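TCP pilus virulence regulatory protein (Vibrio cholerae, PDB 4MLO) activates transcription of virulence genes as an AraC-family regulator, binding DNA and holding a fatty acid, palmitoleic acid, in an internal pocket. Local coordinates at residues Tyr30-Ile35 against Val146-Phe151. Numbering follows the deposited sequence.
With PAM (palmitoleic acid), chain E.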
loop_
_atom_site.group_PDB
_atom_site.type_symbol
_atom_site.label_atom_id
_atom_site.label_comp_id
_atom_site.label_asym_id
_atom_site.label_seq_id
_atom_site.Cartn_x
_atom_site.Cartn_y
_atom_site.Cartn_z
ATOM N N TYR A 30 3.373 -2.359 -3.370
ATOM C CA TYR A 30 3.342 -3.262 -2.225
ATOM C C TYR A 30 3.920 -2.569 -1.000
ATOM O O TYR A 30 4.921 -1.861 -1.099
ATOM C CB TYR A 30 4.130 -4.546 -2.504
ATOM C CG TYR A 30 3.479 -5.385 -3.537
ATOM C CD1 TYR A 30 3.864 -5.299 -4.863
ATOM C CD2 TYR A 30 2.427 -6.223 -3.203
ATOM C CE1 TYR A 30 3.209 -6.066 -5.854
ATOM C CE2 TYR A 30 1.785 -7.001 -4.170
ATOM C CZ TYR A 30 2.187 -6.905 -5.484
ATOM O OH TYR A 30 1.548 -7.649 -6.441
ATOM N N LYS A 31 3.248 -2.734 0.151
ATOM C CA LYS A 31 3.665 -2.069 1.391
ATOM C C LYS A 31 3.748 -3.055 2.541
ATOM O O LYS A 31 3.002 -4.028 2.612
ATOM C CB LYS A 31 2.702 -0.924 1.789
ATOM C CG LYS A 31 2.884 0.296 0.915
ATOM C CD LYS A 31 1.942 1.396 1.277
ATOM C CE LYS A 31 1.931 2.448 0.203
ATOM N NZ LYS A 31 3.131 3.301 0.312
ATOM N N MET A 32 4.655 -2.768 3.473
ATOM C CA MET A 32 4.769 -3.522 4.708
ATOM C C MET A 32 4.900 -2.496 5.820
ATOM O O MET A 32 5.558 -1.470 5.630
ATOM C CB MET A 32 5.973 -4.464 4.689
ATOM C CG MET A 32 5.931 -5.479 3.557
ATOM S SD MET A 32 7.495 -6.407 3.331
ATOM C CE MET A 32 7.508 -7.376 4.825
ATOM N N PHE A 33 4.235 -2.726 6.952
ATOM C CA PHE A 33 4.433 -1.799 8.062
ATOM C C PHE A 33 4.353 -2.530 9.392
ATOM O O PHE A 33 3.844 -3.648 9.491
ATOM C CB PHE A 33 3.449 -0.608 8.020
ATOM C CG PHE A 33 2.019 -0.936 8.352
ATOM C CD1 PHE A 33 1.095 -1.155 7.340
ATOM C CD2 PHE A 33 1.573 -0.957 9.675
ATOM C CE1 PHE A 33 -0.235 -1.415 7.632
ATOM C CE2 PHE A 33 0.234 -1.213 9.978
ATOM C CZ PHE A 33 -0.669 -1.444 8.955
ATOM N N TRP A 34 4.925 -1.890 10.413
ATOM C CA TRP A 34 4.943 -2.431 11.768
ATOM C C TRP A 34 5.313 -1.319 12.733
ATOM O O TRP A 34 5.926 -0.318 12.354
ATOM C CB TRP A 34 5.926 -3.598 11.905
ATOM C CG TRP A 34 7.343 -3.196 11.723
ATOM C CD1 TRP A 34 8.235 -2.891 12.705
ATOM C CD2 TRP A 34 8.048 -3.048 10.481
ATOM N NE1 TRP A 34 9.445 -2.543 12.151
ATOM C CE2 TRP A 34 9.359 -2.645 10.791
ATOM C CE3 TRP A 34 7.693 -3.202 9.136
ATOM C CZ2 TRP A 34 10.320 -2.407 9.812
ATOM C CZ3 TRP A 34 8.652 -2.966 8.166
ATOM C CH2 TRP A 34 9.949 -2.563 8.514
ATOM N N ILE A 35 4.939 -1.518 13.994
ATOM C CA ILE A 35 5.231 -0.572 15.064
ATOM C C ILE A 35 6.537 -0.979 15.740
ATOM O O ILE A 35 6.936 -2.150 15.710
ATOM C CB ILE A 35 4.050 -0.514 16.061
ATOM C CG1 ILE A 35 3.880 -1.845 16.807
ATOM C CG2 ILE A 35 2.753 -0.122 15.329
ATOM C CD1 ILE A 35 2.764 -1.842 17.850
ATOM N N VAL A 146 16.399 -13.079 -2.109
ATOM C CA VAL A 146 16.116 -14.341 -1.431
ATOM C C VAL A 146 15.286 -14.092 -0.182
ATOM O O VAL A 146 14.326 -14.826 0.099
ATOM C CB VAL A 146 17.431 -15.079 -1.099
ATOM C CG1 VAL A 146 17.165 -16.306 -0.235
ATOM C CG2 VAL A 146 18.131 -15.493 -2.389
ATOM N N PHE A 147 15.642 -13.065 0.593
ATOM C CA PHE A 147 14.899 -12.768 1.822
ATOM C C PHE A 147 13.430 -12.468 1.525
ATOM O O PHE A 147 12.522 -13.071 2.123
ATOM C CB PHE A 147 15.538 -11.593 2.554
ATOM C CG PHE A 147 14.811 -11.213 3.811
ATOM C CD1 PHE A 147 15.115 -11.832 5.002
ATOM C CD2 PHE A 147 13.797 -10.279 3.793
ATOM C CE1 PHE A 147 14.444 -11.505 6.159
ATOM C CE2 PHE A 147 13.125 -9.957 4.944
ATOM C CZ PHE A 147 13.457 -10.580 6.128
ATOM N N PHE A 148 13.173 -11.558 0.580
ATOM C CA PHE A 148 11.807 -11.112 0.318
ATOM C C PHE A 148 10.986 -12.142 -0.456
ATOM O O PHE A 148 9.786 -12.279 -0.195
ATOM C CB PHE A 148 11.827 -9.771 -0.397
ATOM C CG PHE A 148 11.996 -8.615 0.536
ATOM C CD1 PHE A 148 10.897 -8.094 1.203
ATOM C CD2 PHE A 148 13.249 -8.080 0.783
ATOM C CE1 PHE A 148 11.041 -7.009 2.083
ATOM C CE2 PHE A 148 13.406 -6.999 1.670
ATOM C CZ PHE A 148 12.307 -6.470 2.315
ATOM N N SER A 149 11.585 -12.896 -1.387
ATOM C CA SER A 149 10.820 -13.977 -1.995
ATOM C C SER A 149 10.443 -15.031 -0.956
ATOM O O SER A 149 9.308 -15.519 -0.946
ATOM C CB SER A 149 11.590 -14.599 -3.173
ATOM O OG SER A 149 12.855 -15.072 -2.777
ATOM N N GLY A 150 11.368 -15.392 -0.064
ATOM C CA GLY A 150 11.038 -16.374 0.958
ATOM C C GLY A 150 10.013 -15.850 1.953
ATOM O O GLY A 150 9.134 -16.590 2.406
ATOM N N PHE A 151 10.105 -14.565 2.293
ATOM C CA PHE A 151 9.151 -13.954 3.223
ATOM C C PHE A 151 7.742 -13.958 2.633
ATOM O O PHE A 151 6.783 -14.414 3.269
ATOM C CB PHE A 151 9.596 -12.528 3.553
ATOM C CG PHE A 151 8.896 -11.930 4.754
ATOM C CD1 PHE A 151 9.450 -12.027 6.010
ATOM C CD2 PHE A 151 7.678 -11.307 4.624
ATOM C CE1 PHE A 151 8.797 -11.488 7.108
ATOM C CE2 PHE A 151 7.032 -10.785 5.715
ATOM C CZ PHE A 151 7.594 -10.881 6.950
HETATM C C1 PAM E . 2.193 5.999 3.020
HETATM O O1 PAM E . 3.293 6.136 3.622
HETATM O O2 PAM E . 2.134 5.493 1.875
HETATM C C2 PAM E . 0.914 6.467 3.658
HETATM C C3 PAM E . -0.105 5.327 3.809
HETATM C C4 PAM E . 0.483 4.226 4.688
HETATM C C5 PAM E . -0.500 3.089 4.944
HETATM C C6 PAM E . 0.172 1.938 5.691
HETATM C C7 PAM E . 0.673 2.338 7.078
HETATM C C8 PAM E . -0.486 2.616 8.020
HETATM C C9 PAM E . -0.017 3.089 9.392
HETATM C C10 PAM E . 0.445 4.321 9.637
HETATM C C11 PAM E . 0.594 5.371 8.549
HETATM C C12 PAM E . 0.392 6.799 9.058
HETATM C C13 PAM E . 0.204 7.709 7.842
HETATM C C14 PAM E . -0.449 9.046 8.132
HETATM C C15 PAM E . -1.823 8.892 8.772
HETATM C C16 PAM E . -2.703 10.089 8.513
#
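The Phe148 ring receives Met32 SD at its edge, in a Met-aromatic contact that joins strand 31-35 of the cupin-like domain's antiparallel sheet to helix 141-159, while one face of the same ring is met by CD2 of its neighbour Phe147. On the opposite side of strand 31-35 from Met32, Lys31 and Phe33 line the palmitoleic acid pocket: one face of the Phe33 ring is covered by the lipid chain, displaced from the ring centre, with PAM C7 3.5 Å from Phe33 CD1. Met32 SD lies 3.8 Å from Phe148 CE1 and 89° off the ring normal, essentially in the ring plane. The terminal methyl reaches a second aromatic: Met32 CE approaches the Phe151 ring obliquely, 3.6 Å from Phe151 CE2. A bend at the last torsion of the methionine (chi3 68°) turns the methyl off the extended chain, so that sulfur and methyl meet rings three residues apart on the helix. All three side chains are buried; Phe7 and Phe90 also pack on Phe148, and Trp117 meets Phe151 edge-to-face. Lys31, bent at chi4 (-78°), gives a hydrogen bond to the carboxylate, which Lys230 and Tyr12 also bind; the two lysines probably stabilise its negative charge. Lys31 NZ stands 2.9 Å from PAM O2 and also bonds Thr85 OG1.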